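Local coordinates for protein colicin-B (Escherichia coli, PDB 1RH1) that forms channels in the cytoplasmic membrane of Escherichia coli and closely related bacteria, depolarising it and dissipating the energy of the cell, at residues V192-A197 against I269-E274; M142-L147 against S279-S284; D212-P217 against L227-M232; S84-S89 against P220-L225; K168-D173 against N265-V270. One frame throughout, in Å; residues are numbered along the deposited sequence.

Contact 1 (V192-A197 against I269-E274); sequences VPVVDA and IVRFPE
Strands V192-D196 and I269-R271 run side by side in the same direction, a parallel pair in the mixed sheet, their short axes 4.8 Å apart at closest. The bonding alternates as parallel strands require. I269 N donates to P193 O at 3.0 Å while I269 O receives V195 N, so I269 straddles V194; two residues on, R271 N reaches V195 O and R271 O takes A197 N at 3.1 Å.

V194, D196, I269 and R271 put their side chains on one face, where the CD of R271 lies 4.1 Å from V194 CG1. V192, two residues before the first bridge, crosses I269 at about a right angle, CG1 meeting CG1 at 3.9 Å. On the other face V195 CG2 rests against V270 CG2 at 3.8 Å. Past the strand end, the methyl of A197 is shared between V270 CG1 and F272, its CB lying 3.7 Å from F272 CD1 in an oblique approach. V270 CG1 sits over one face of that ring, toward its rim. Strand 281-286 borders I269-R271 on the far side, which gives this strand one parallel and one antiparallel neighbour, the signature of a mixed beta sheet.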
# COMPACT_ATOMS: atom_id res chain seq x y z
N VAL A 192 -15.66 -2.14 4.24
CA VAL A 192 -16.45 -3.13 3.48
C VAL A 192 -17.72 -2.52 2.88
O VAL A 192 -18.44 -1.82 3.59
CB VAL A 192 -16.82 -4.32 4.42
CG1 VAL A 192 -18.02 -5.14 3.96
CG2 VAL A 192 -15.65 -5.28 4.39
N PRO A 193 -18.11 -2.72 1.62
CA PRO A 193 -19.37 -2.21 1.04
C PRO A 193 -20.69 -2.63 1.65
O PRO A 193 -20.91 -3.83 1.85
CB PRO A 193 -19.31 -2.60 -0.41
CG PRO A 193 -18.36 -3.77 -0.40
CD PRO A 193 -17.29 -3.33 0.59
N VAL A 194 -21.56 -1.65 1.98
CA VAL A 194 -22.91 -1.97 2.41
C VAL A 194 -23.80 -2.18 1.17
O VAL A 194 -23.79 -1.37 0.23
CB VAL A 194 -23.43 -0.82 3.29
CG1 VAL A 194 -24.88 -1.01 3.74
CG2 VAL A 194 -22.57 -0.79 4.53
N VAL A 195 -24.50 -3.34 1.09
CA VAL A 195 -25.42 -3.62 -0.00
C VAL A 195 -26.79 -3.86 0.60
O VAL A 195 -26.93 -4.13 1.80
CB VAL A 195 -25.10 -4.90 -0.86
CG1 VAL A 195 -23.72 -4.76 -1.48
CG2 VAL A 195 -25.18 -6.16 -0.01
N ASP A 196 -27.76 -3.83 -0.32
CA ASP A 196 -29.17 -3.90 0.05
C ASP A 196 -29.99 -5.13 -0.31
O ASP A 196 -30.17 -5.45 -1.48
CB ASP A 196 -29.89 -2.70 -0.51
CG ASP A 196 -30.77 -2.09 0.56
OD1 ASP A 196 -30.32 -1.12 1.18
OD2 ASP A 196 -31.88 -2.61 0.79
N ALA A 197 -30.51 -5.77 0.74
CA ALA A 197 -31.44 -6.87 0.60
C ALA A 197 -32.82 -6.27 0.36
O ALA A 197 -33.29 -5.35 1.04
CB ALA A 197 -31.46 -7.71 1.86
N ILE A 269 -21.70 -6.24 3.46
CA ILE A 269 -22.56 -6.31 4.62
C ILE A 269 -23.94 -6.08 4.05
O ILE A 269 -24.28 -5.02 3.52
CB ILE A 269 -22.16 -5.24 5.66
CG1 ILE A 269 -20.95 -5.74 6.42
CG2 ILE A 269 -23.28 -5.00 6.65
CD1 ILE A 269 -20.47 -4.75 7.47
N VAL A 270 -24.69 -7.17 4.12
CA VAL A 270 -26.05 -7.19 3.62
C VAL A 270 -26.91 -6.62 4.73
O VAL A 270 -26.94 -7.15 5.84
CB VAL A 270 -26.48 -8.62 3.30
CG1 VAL A 270 -27.90 -8.56 2.81
CG2 VAL A 270 -25.62 -9.24 2.22
N ARG A 271 -27.57 -5.53 4.36
CA ARG A 271 -28.51 -4.80 5.22
C ARG A 271 -29.97 -5.13 4.85
O ARG A 271 -30.41 -4.89 3.72
CB ARG A 271 -28.18 -3.33 5.03
CG ARG A 271 -29.10 -2.32 5.67
CD ARG A 271 -28.64 -0.94 5.30
NE ARG A 271 -28.79 -0.13 6.49
CZ ARG A 271 -28.86 1.20 6.45
NH1 ARG A 271 -28.80 1.86 5.29
NH2 ARG A 271 -28.99 1.86 7.61
N PHE A 272 -30.78 -5.67 5.75
CA PHE A 272 -32.14 -6.06 5.41
C PHE A 272 -33.17 -4.91 5.42
O PHE A 272 -32.81 -3.80 5.81
CB PHE A 272 -32.51 -7.18 6.36
CG PHE A 272 -31.75 -8.43 5.99
CD1 PHE A 272 -32.30 -9.32 5.06
CD2 PHE A 272 -30.50 -8.70 6.55
CE1 PHE A 272 -31.59 -10.46 4.70
CE2 PHE A 272 -29.79 -9.85 6.18
CZ PHE A 272 -30.34 -10.73 5.26
N PRO A 273 -34.43 -5.05 4.96
CA PRO A 273 -35.34 -3.93 4.76
C PRO A 273 -35.89 -3.26 6.00
O PRO A 273 -35.87 -3.78 7.12
CB PRO A 273 -36.44 -4.49 3.88
CG PRO A 273 -35.75 -5.54 3.08
CD PRO A 273 -34.94 -6.18 4.17
N GLU A 274 -36.40 -2.07 5.63
CA GLU A 274 -37.17 -1.11 6.43
C GLU A 274 -37.59 -1.52 7.82
O GLU A 274 -37.11 -0.91 8.77
CB GLU A 274 -38.48 -0.65 5.68
CG GLU A 274 -39.60 -1.67 5.32
CD GLU A 274 -41.02 -1.11 5.23
OE1 GLU A 274 -41.40 -0.63 4.15
OE2 GLU A 274 -41.77 -1.18 6.22

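Contact 2 (M142-L147 against S279-S284); sequences MVTQQL and SPLYIS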
# COMPACT_ATOMS: atom_id res chain seq x y z
N MET A 142 -19.11 -19.67 0.67
CA MET A 142 -19.58 -18.52 1.39
C MET A 142 -19.40 -18.73 2.87
O MET A 142 -19.57 -19.82 3.40
CB MET A 142 -21.05 -18.28 1.05
CG MET A 142 -21.28 -17.82 -0.37
SD MET A 142 -22.98 -17.51 -0.86
CE MET A 142 -22.58 -16.92 -2.46
N VAL A 143 -19.02 -17.63 3.54
CA VAL A 143 -18.80 -17.58 4.99
C VAL A 143 -19.60 -16.42 5.51
O VAL A 143 -19.68 -15.35 4.90
CB VAL A 143 -17.37 -17.29 5.46
CG1 VAL A 143 -17.12 -18.14 6.68
CG2 VAL A 143 -16.33 -17.56 4.37
N THR A 144 -20.13 -16.60 6.70
CA THR A 144 -21.00 -15.60 7.28
C THR A 144 -20.53 -15.19 8.65
O THR A 144 -19.85 -15.94 9.35
CB THR A 144 -22.38 -16.29 7.19
OG1 THR A 144 -22.90 -15.63 6.05
CG2 THR A 144 -23.34 -16.21 8.36
N GLN A 145 -20.82 -13.93 8.99
CA GLN A 145 -20.55 -13.36 10.30
C GLN A 145 -21.60 -12.34 10.72
O GLN A 145 -22.00 -11.48 9.93
CB GLN A 145 -19.24 -12.63 10.35
CG GLN A 145 -17.95 -13.38 10.26
CD GLN A 145 -17.53 -14.01 11.56
OE1 GLN A 145 -18.04 -15.05 11.95
NE2 GLN A 145 -16.57 -13.41 12.26
N GLN A 146 -22.04 -12.37 11.98
CA GLN A 146 -22.91 -11.33 12.53
C GLN A 146 -22.23 -9.94 12.48
O GLN A 146 -21.00 -9.88 12.54
CB GLN A 146 -23.23 -11.69 13.96
CG GLN A 146 -24.14 -12.89 14.10
CD GLN A 146 -24.11 -13.47 15.51
OE1 GLN A 146 -25.13 -13.63 16.19
NE2 GLN A 146 -22.91 -13.82 15.95
N LEU A 147 -22.99 -8.82 12.37
CA LEU A 147 -22.40 -7.50 12.18
C LEU A 147 -21.30 -7.14 13.17
O LEU A 147 -20.18 -6.76 12.81
CB LEU A 147 -23.43 -6.39 12.29
CG LEU A 147 -22.89 -5.00 11.97
CD1 LEU A 147 -22.74 -4.85 10.48
CD2 LEU A 147 -23.80 -3.92 12.48
N SER A 279 -31.27 -8.23 11.33
CA SER A 279 -29.99 -7.58 11.53
C SER A 279 -28.96 -7.90 10.45
O SER A 279 -28.89 -9.04 9.96
CB SER A 279 -29.46 -7.94 12.90
OG SER A 279 -29.74 -9.29 13.21
N PRO A 280 -28.20 -6.87 10.01
CA PRO A 280 -27.14 -6.97 9.03
C PRO A 280 -26.20 -8.13 9.16
O PRO A 280 -25.68 -8.46 10.24
CB PRO A 280 -26.44 -5.64 9.12
CG PRO A 280 -26.94 -5.04 10.39
CD PRO A 280 -28.37 -5.48 10.37
N LEU A 281 -26.05 -8.76 8.01
CA LEU A 281 -25.18 -9.90 7.87
C LEU A 281 -23.97 -9.58 6.99
O LEU A 281 -24.07 -8.90 5.97
CB LEU A 281 -25.99 -11.00 7.28
CG LEU A 281 -25.38 -12.38 7.29
CD1 LEU A 281 -25.26 -12.88 8.73
CD2 LEU A 281 -26.23 -13.30 6.42
N TYR A 282 -22.80 -10.03 7.47
CA TYR A 282 -21.57 -9.91 6.73
C TYR A 282 -21.46 -11.24 6.04
O TYR A 282 -21.59 -12.29 6.66
CB TYR A 282 -20.36 -9.73 7.63
CG TYR A 282 -18.97 -9.84 6.97
CD1 TYR A 282 -18.27 -11.04 7.01
CD2 TYR A 282 -18.40 -8.74 6.32
CE1 TYR A 282 -17.02 -11.16 6.42
CE2 TYR A 282 -17.14 -8.85 5.72
CZ TYR A 282 -16.47 -10.06 5.77
OH TYR A 282 -15.25 -10.20 5.16
N ILE A 283 -21.17 -11.19 4.75
CA ILE A 283 -21.03 -12.40 3.99
C ILE A 283 -19.88 -12.33 3.02
O ILE A 283 -19.61 -11.32 2.39
CB ILE A 283 -22.44 -12.62 3.38
CG1 ILE A 283 -22.45 -13.90 2.60
CG2 ILE A 283 -22.84 -11.46 2.51
CD1 ILE A 283 -23.92 -14.32 2.43
N SER A 284 -19.13 -13.43 3.00
CA SER A 284 -17.95 -13.56 2.16
C SER A 284 -18.10 -14.64 1.10
O SER A 284 -18.42 -15.79 1.43
CB SER A 284 -16.75 -13.90 3.00
OG SER A 284 -15.61 -13.79 2.15
O HOH W 1 -26.00 -9.94 12.54
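M142 enters beside S284, whose carbonyl O meets both the CA-H of M142 and, at 2.9 Å, the backbone N of V143. V143 O answers by accepting S284 N at 2.8 Å, completing an antiparallel hydrogen-bonded pair, and V143 CG2 packs on S284 CB. T144 faces I283 in a non-hydrogen-bonded pair: its OG1 lies 3.9 Å from I283 CG1, and its CG2 touches L281 CD1, these two side chains crossing at about a right angle. Q145 exchanges two backbone bonds with Y282, and Q145 CB sits 3.8 Å from Y282 CD1. The direct bond from L147 N to P280 O is long and weak at 3.5 Å, but a water accepts from L147 N and donates to P280 O at 2.8 Å, while L147 CD2 packs 3.9 Å from P280 CG. Y282 OH bonds D267 OD1 and L171 N, and S284 OG bonds L171 O. Backbone bonds and apolar packing hold this largely buried pairing; the hydroxyls of Y282 and S284 tie it to neighbouring strands.

Contact 3 (D212-P217 against L227-M232); sequences DVYSAP and LSVGQM
L227 meets Y214 in an antiparallel hydrogen-bonded pair. L227 N donates to Y214 O at 2.7 Å, and L227 O accepts Y214 N at 3.1 Å. The same L227 O also lies close to the CA-H of V213. Further out, L227 CD1 touches the methyl CB of A216 at 3.8 Å, and the leucine reaches on to V88 and V270.

S228 sets its OG 4.0 Å from V213 CG2, a light contact on the other face. Its backbone bonds go to V88 and V90, because strand 225-228 is the second arm of a beta hairpin with 213-216 and also pairs in parallel with strand 87-90; the hairpin is thus built into the mixed sheet rather than standing apart.

V229 leaves the strand. Its N makes a weak, bent bond to D212 O (130° at the hydrogen). With chi1 at -53°, V229 CG2 takes the crowded position between the backbone N and the carbonyl carbon, and from there it meets the ring of Y214 at the edge, in plane, 3.5 Å from Y214 CE1. The two side chains cross at about a right angle, while V229 also packs on F272. G230 CA packs against the aspartate side chain, 3.6 Å from D212 CB and 3.6 Å from D212 OD1, where the chain turns a corner at D212.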
# COMPACT_ATOMS: atom_id res chain seq x y z
N ASP A 212 -40.41 -13.39 4.45
CA ASP A 212 -39.11 -13.65 5.06
C ASP A 212 -38.01 -14.22 4.17
O ASP A 212 -37.20 -15.06 4.58
CB ASP A 212 -39.35 -14.57 6.30
CG ASP A 212 -39.97 -13.93 7.56
OD1 ASP A 212 -40.00 -14.59 8.59
OD2 ASP A 212 -40.41 -12.79 7.54
N VAL A 213 -38.01 -13.73 2.93
CA VAL A 213 -37.09 -14.11 1.87
C VAL A 213 -36.78 -12.77 1.23
O VAL A 213 -37.68 -11.99 0.87
CB VAL A 213 -37.81 -15.09 0.88
CG1 VAL A 213 -37.18 -15.11 -0.50
CG2 VAL A 213 -37.64 -16.50 1.37
N TYR A 214 -35.48 -12.51 1.12
CA TYR A 214 -34.93 -11.26 0.58
C TYR A 214 -33.82 -11.61 -0.38
O TYR A 214 -33.26 -12.69 -0.25
CB TYR A 214 -34.34 -10.40 1.72
CG TYR A 214 -35.34 -10.10 2.83
CD1 TYR A 214 -35.45 -10.96 3.91
CD2 TYR A 214 -36.20 -9.01 2.72
CE1 TYR A 214 -36.42 -10.75 4.89
CE2 TYR A 214 -37.18 -8.79 3.69
CZ TYR A 214 -37.28 -9.66 4.77
OH TYR A 214 -38.26 -9.48 5.72
N SER A 215 -33.46 -10.76 -1.36
CA SER A 215 -32.33 -11.03 -2.25
C SER A 215 -31.27 -9.94 -2.14
O SER A 215 -31.60 -8.76 -2.08
CB SER A 215 -32.75 -11.10 -3.73
OG SER A 215 -33.13 -9.86 -4.31
N ALA A 216 -29.99 -10.33 -2.14
CA ALA A 216 -28.91 -9.36 -2.01
C ALA A 216 -27.78 -9.59 -2.98
O ALA A 216 -27.44 -10.74 -3.24
CB ALA A 216 -28.30 -9.43 -0.66
N PRO A 217 -27.16 -8.53 -3.54
CA PRO A 217 -25.99 -8.64 -4.38
C PRO A 217 -24.66 -8.95 -3.68
O PRO A 217 -23.77 -8.10 -3.52
CB PRO A 217 -26.00 -7.34 -5.13
CG PRO A 217 -26.53 -6.38 -4.11
CD PRO A 217 -27.67 -7.17 -3.52
N LEU A 227 -31.69 -14.87 0.26
CA LEU A 227 -31.47 -15.21 1.66
C LEU A 227 -32.80 -15.48 2.35
O LEU A 227 -33.68 -14.63 2.43
CB LEU A 227 -30.73 -14.06 2.32
CG LEU A 227 -29.38 -13.75 1.71
CD1 LEU A 227 -29.09 -12.27 1.77
CD2 LEU A 227 -28.35 -14.60 2.42
N SER A 228 -32.97 -16.71 2.82
CA SER A 228 -34.16 -17.11 3.52
C SER A 228 -33.87 -17.00 5.01
O SER A 228 -33.27 -17.87 5.66
CB SER A 228 -34.50 -18.52 3.10
OG SER A 228 -35.65 -19.00 3.77
N VAL A 229 -34.31 -15.85 5.55
CA VAL A 229 -34.07 -15.51 6.95
C VAL A 229 -35.17 -15.90 7.91
O VAL A 229 -35.09 -15.59 9.10
CB VAL A 229 -33.86 -14.00 7.13
CG1 VAL A 229 -32.76 -13.53 6.18
CG2 VAL A 229 -35.17 -13.25 6.96
N GLY A 230 -36.19 -16.57 7.37
CA GLY A 230 -37.37 -16.98 8.12
C GLY A 230 -37.12 -17.81 9.36
O GLY A 230 -37.40 -17.38 10.47
N GLN A 231 -36.54 -18.99 9.18
CA GLN A 231 -36.35 -19.94 10.25
C GLN A 231 -34.93 -20.00 10.77
O GLN A 231 -34.24 -21.02 10.86
CB GLN A 231 -36.82 -21.30 9.75
CG GLN A 231 -36.17 -21.78 8.47
CD GLN A 231 -36.77 -23.10 8.04
OE1 GLN A 231 -36.69 -24.13 8.73
NE2 GLN A 231 -37.40 -23.01 6.87
N MET A 232 -34.60 -18.78 11.20
CA MET A 232 -33.30 -18.48 11.74
C MET A 232 -33.02 -19.16 13.06
O MET A 232 -31.86 -19.45 13.35
CB MET A 232 -33.20 -16.97 11.85
CG MET A 232 -31.80 -16.55 12.19
SD MET A 232 -31.31 -15.11 11.25
CE MET A 232 -29.61 -15.31 11.65

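Contact 4 (S84-S89 against P220-L225); sequences SGWSVS and PNLPDL
With CG of L225 anti to its backbone N (chi1 179°) and chi2 at 60°, CD1 comes over the indole of W86. This L225 CD1 methyl stands over one face, 4.3 Å from the centroid of the W86 five-membered ring and 25° off the ring normal, a CH-pi contact displaced toward the rim. L225 CD1 also touches V88 CG1 at 3.7 Å, the two side chains crossing at about a right angle. Here the loop after strand 213-216 runs into strand 225-228, which pairs in parallel with 87-90; V88 has backbone bonds to V226 and S228. P223 O comes to the indole edge, in plane, 3.3 Å from W86 CE3. Beyond it the six-membered ring meets L222, whose CD1 lies 3.4 Å from W86 CH2 and whose CB lies 3.6 Å from W86 CZ3. M142 and R140 of strand 139-146 also touch the indole. Along the backbone a water bridges the two segments, donating to W86 O at 3.1 Å and to D224 O at 2.7 Å.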
# COMPACT_ATOMS: atom_id res chain seq x y z
N SER A 84 -34.35 -20.47 -11.73
CA SER A 84 -33.03 -19.88 -11.91
C SER A 84 -32.37 -19.41 -10.63
O SER A 84 -33.04 -18.87 -9.75
CB SER A 84 -33.09 -18.68 -12.84
OG SER A 84 -33.42 -18.98 -14.18
N GLY A 85 -31.06 -19.67 -10.49
CA GLY A 85 -30.26 -19.11 -9.41
C GLY A 85 -29.80 -19.96 -8.22
O GLY A 85 -29.52 -21.16 -8.19
N TRP A 86 -29.82 -19.06 -7.23
CA TRP A 86 -29.25 -19.16 -5.91
C TRP A 86 -30.16 -18.98 -4.69
O TRP A 86 -30.93 -18.02 -4.66
CB TRP A 86 -28.16 -18.12 -5.92
CG TRP A 86 -26.76 -18.66 -5.90
CD1 TRP A 86 -26.47 -19.95 -5.55
CD2 TRP A 86 -25.66 -17.91 -6.15
NE1 TRP A 86 -25.16 -20.02 -5.56
CE2 TRP A 86 -24.64 -18.84 -5.91
CE3 TRP A 86 -25.37 -16.61 -6.53
CZ2 TRP A 86 -23.31 -18.49 -6.03
CZ3 TRP A 86 -24.02 -16.26 -6.65
CH2 TRP A 86 -23.00 -17.19 -6.40
N SER A 87 -30.07 -19.80 -3.64
CA SER A 87 -30.87 -19.60 -2.42
C SER A 87 -30.23 -20.30 -1.23
O SER A 87 -30.03 -21.52 -1.25
CB SER A 87 -32.29 -20.17 -2.51
OG SER A 87 -33.18 -19.59 -3.45
N VAL A 88 -29.93 -19.54 -0.18
CA VAL A 88 -29.36 -20.08 1.05
C VAL A 88 -30.19 -19.70 2.27
O VAL A 88 -30.89 -18.69 2.24
CB VAL A 88 -27.92 -19.55 1.26
CG1 VAL A 88 -27.10 -19.86 0.03
CG2 VAL A 88 -27.90 -18.06 1.43
N SER A 89 -30.16 -20.48 3.35
CA SER A 89 -30.82 -20.12 4.60
C SER A 89 -29.85 -19.44 5.56
O SER A 89 -28.73 -19.91 5.76
CB SER A 89 -31.41 -21.36 5.27
OG SER A 89 -32.25 -21.05 6.39
N PRO A 220 -19.98 -11.31 -7.11
CA PRO A 220 -19.89 -10.37 -8.24
C PRO A 220 -20.02 -11.08 -9.58
O PRO A 220 -19.65 -12.25 -9.71
CB PRO A 220 -18.56 -9.64 -8.05
CG PRO A 220 -17.68 -10.70 -7.45
CD PRO A 220 -18.65 -11.45 -6.52
N ASN A 221 -20.61 -10.34 -10.54
CA ASN A 221 -20.98 -10.81 -11.88
C ASN A 221 -22.12 -11.85 -11.90
O ASN A 221 -22.82 -12.01 -12.90
CB ASN A 221 -19.78 -11.43 -12.61
CG ASN A 221 -18.66 -10.45 -12.92
OD1 ASN A 221 -18.80 -9.60 -13.80
ND2 ASN A 221 -17.53 -10.55 -12.20
N LEU A 222 -22.31 -12.58 -10.79
CA LEU A 222 -23.32 -13.60 -10.63
C LEU A 222 -24.66 -13.02 -10.19
O LEU A 222 -24.69 -11.88 -9.71
CB LEU A 222 -22.79 -14.61 -9.64
CG LEU A 222 -21.46 -15.22 -10.07
CD1 LEU A 222 -21.14 -16.33 -9.13
CD2 LEU A 222 -21.52 -15.79 -11.47
N PRO A 223 -25.81 -13.69 -10.36
CA PRO A 223 -27.07 -13.18 -9.89
C PRO A 223 -27.16 -13.07 -8.36
O PRO A 223 -26.42 -13.72 -7.59
CB PRO A 223 -28.05 -14.12 -10.54
CG PRO A 223 -27.33 -15.43 -10.55
CD PRO A 223 -25.96 -14.98 -11.01
N ASP A 224 -28.08 -12.19 -7.94
CA ASP A 224 -28.33 -11.90 -6.54
C ASP A 224 -28.64 -13.15 -5.73
O ASP A 224 -29.36 -14.05 -6.18
CB ASP A 224 -29.48 -10.89 -6.49
CG ASP A 224 -29.21 -9.46 -7.00
OD1 ASP A 224 -29.88 -8.54 -6.53
OD2 ASP A 224 -28.36 -9.24 -7.87
N LEU A 225 -28.02 -13.27 -4.54
CA LEU A 225 -28.24 -14.43 -3.69
C LEU A 225 -29.56 -14.25 -2.95
O LEU A 225 -29.93 -13.14 -2.57
CB LEU A 225 -27.08 -14.54 -2.72
CG LEU A 225 -27.10 -15.66 -1.70
CD1 LEU A 225 -27.14 -17.03 -2.33
CD2 LEU A 225 -25.84 -15.51 -0.90
O HOH W 2 -31.10 -16.01 -6.98

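Contact 5 (K168-D173 against N265-V270); sequences KYRLTD and NHDVIV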
# COMPACT_ATOMS: atom_id res chain seq x y z
N LYS A 168 -13.44 -4.04 11.33
CA LYS A 168 -12.23 -4.41 12.07
C LYS A 168 -11.58 -5.74 11.74
O LYS A 168 -10.41 -5.96 12.04
CB LYS A 168 -12.44 -4.42 13.58
CG LYS A 168 -13.59 -5.20 14.11
CD LYS A 168 -13.58 -5.18 15.62
CE LYS A 168 -14.93 -5.75 16.02
NZ LYS A 168 -14.93 -6.05 17.44
N TYR A 169 -12.38 -6.63 11.16
CA TYR A 169 -12.03 -7.97 10.76
C TYR A 169 -12.71 -8.16 9.44
O TYR A 169 -13.74 -7.56 9.16
CB TYR A 169 -12.55 -9.03 11.76
CG TYR A 169 -11.71 -9.02 13.03
CD1 TYR A 169 -12.25 -8.60 14.24
CD2 TYR A 169 -10.35 -9.34 12.97
CE1 TYR A 169 -11.42 -8.49 15.37
CE2 TYR A 169 -9.52 -9.24 14.09
CZ TYR A 169 -10.06 -8.81 15.29
OH TYR A 169 -9.22 -8.66 16.39
N ARG A 170 -12.08 -8.98 8.61
CA ARG A 170 -12.63 -9.38 7.33
C ARG A 170 -12.32 -10.83 7.10
O ARG A 170 -11.34 -11.38 7.59
CB ARG A 170 -12.03 -8.58 6.21
CG ARG A 170 -12.68 -7.21 6.09
CD ARG A 170 -12.17 -6.41 4.90
NE ARG A 170 -12.54 -7.04 3.64
CZ ARG A 170 -11.70 -7.20 2.61
NH1 ARG A 170 -12.16 -7.79 1.53
NH2 ARG A 170 -10.43 -6.80 2.61
N LEU A 171 -13.20 -11.50 6.39
CA LEU A 171 -13.00 -12.88 6.01
C LEU A 171 -12.79 -12.97 4.50
O LEU A 171 -13.70 -12.73 3.72
CB LEU A 171 -14.22 -13.64 6.50
CG LEU A 171 -14.18 -14.35 7.82
CD1 LEU A 171 -13.66 -13.49 8.92
CD2 LEU A 171 -15.56 -14.80 8.11
N THR A 172 -11.58 -13.24 4.04
CA THR A 172 -11.23 -13.38 2.62
C THR A 172 -10.25 -14.51 2.41
O THR A 172 -10.15 -15.38 3.28
CB THR A 172 -10.58 -12.12 2.02
OG1 THR A 172 -9.51 -11.73 2.87
CG2 THR A 172 -11.57 -11.00 1.84
N ASP A 173 -9.48 -14.58 1.31
CA ASP A 173 -8.61 -15.72 1.15
C ASP A 173 -7.14 -15.35 1.09
O ASP A 173 -6.80 -14.18 0.94
CB ASP A 173 -9.06 -16.54 -0.08
CG ASP A 173 -8.73 -16.11 -1.50
OD1 ASP A 173 -8.66 -14.93 -1.81
OD2 ASP A 173 -8.56 -17.01 -2.32
N ASN A 265 -14.07 -12.62 -6.33
CA ASN A 265 -14.26 -12.67 -4.88
C ASN A 265 -14.77 -11.35 -4.25
O ASN A 265 -14.31 -10.26 -4.59
CB ASN A 265 -12.94 -13.05 -4.20
CG ASN A 265 -12.47 -14.48 -4.43
OD1 ASN A 265 -11.35 -14.88 -4.09
ND2 ASN A 265 -13.33 -15.28 -5.02
N HIS A 266 -15.72 -11.47 -3.31
CA HIS A 266 -16.33 -10.31 -2.66
C HIS A 266 -16.85 -10.66 -1.29
O HIS A 266 -17.20 -11.80 -1.00
CB HIS A 266 -17.50 -9.79 -3.49
CG HIS A 266 -17.58 -8.27 -3.57
ND1 HIS A 266 -18.67 -7.54 -3.39
CD2 HIS A 266 -16.52 -7.41 -3.85
CE1 HIS A 266 -18.29 -6.28 -3.56
NE2 HIS A 266 -17.00 -6.18 -3.83
N ASP A 267 -16.84 -9.63 -0.43
CA ASP A 267 -17.45 -9.64 0.90
C ASP A 267 -18.22 -8.35 1.09
O ASP A 267 -17.77 -7.27 0.69
CB ASP A 267 -16.42 -9.75 2.04
CG ASP A 267 -15.25 -8.77 2.11
OD1 ASP A 267 -14.57 -8.75 3.14
OD2 ASP A 267 -15.00 -8.04 1.15
N VAL A 268 -19.44 -8.43 1.61
CA VAL A 268 -20.26 -7.24 1.77
C VAL A 268 -21.04 -7.32 3.07
O VAL A 268 -21.07 -8.36 3.71
CB VAL A 268 -21.29 -7.05 0.61
CG1 VAL A 268 -20.60 -6.92 -0.73
CG2 VAL A 268 -22.20 -8.25 0.55
N ILE A 269 -21.70 -6.24 3.46
CA ILE A 269 -22.56 -6.31 4.62
C ILE A 269 -23.94 -6.08 4.05
O ILE A 269 -24.28 -5.02 3.52
CB ILE A 269 -22.16 -5.24 5.66
CG1 ILE A 269 -20.95 -5.74 6.42
CG2 ILE A 269 -23.28 -5.00 6.65
CD1 ILE A 269 -20.47 -4.75 7.47
N VAL A 270 -24.69 -7.17 4.12
CA VAL A 270 -26.05 -7.19 3.62
C VAL A 270 -26.91 -6.62 4.73
O VAL A 270 -26.94 -7.15 5.84
CB VAL A 270 -26.48 -8.62 3.30
CG1 VAL A 270 -27.90 -8.56 2.81
CG2 VAL A 270 -25.62 -9.24 2.22
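R170 crosses D267 at about a right angle, and its atoms from CB onward approach one carboxylate oxygen. R170 CB is 4.0 Å from D267 OD1, and CG and CD follow at 3.8 Å each. A bend at chi3 (66°) then turns the chain at R170 NE, which donates to D267 OD1 at 2.7 Å on the syn lone pair of that oxygen. R170 NH1 goes to the other oxygen, D267 OD2, at 2.9 Å and makes a weaker bond back to D267 OD1 at 3.1 Å. The grip is therefore side-on, two nitrogens each holding a different oxygen, though the guanidinium and carboxylate planes are turned 49° apart rather than lying flat together. NH2, the remaining tip, makes a salt bridge to D17, the first residue of the TonB box.

D267 is placed for this by a chi1 of 53°, which sets CG between its backbone N and carbonyl carbon. Its OD1 also bonds Y282 OH, so OD1 has NE, NH1 (weakly) and the Y282 hydroxyl as partners, and T172 CG2 lies 4.0 Å from D267 OD1. Both charged residues are buried, and their pairing probably offsets the cost of burying either charge. Since strand 169-176 belongs to the five-stranded antiparallel sheet and 266-271 to the mixed sheet, this is a bidentate arginine-aspartate salt bridge between two sheets, with D17 of the TonB box bound to the same arginine.

Following the chain from the N terminus, 84-89 opens the loop that contact 4 closes at 220-225. Before that closure 142-147, 168-173 and 192-197 open contacts 2, 5 and 1, and 212-217 opens contact 3, so contact 4 crosses all the others. Contact 3 closes first after it, a short hairpin nested within contacts 1, 2 and 5. Contacts 5 and 1 then end on the same strand, 266-271, and contact 2 closes last, enclosing contacts 1, 3 and 5. Contacts 1, 2 and 3 join strands of the mixed sheet, contact 4 packs the approaches to two of its strands, and contact 5 ties it to the antiparallel sheet.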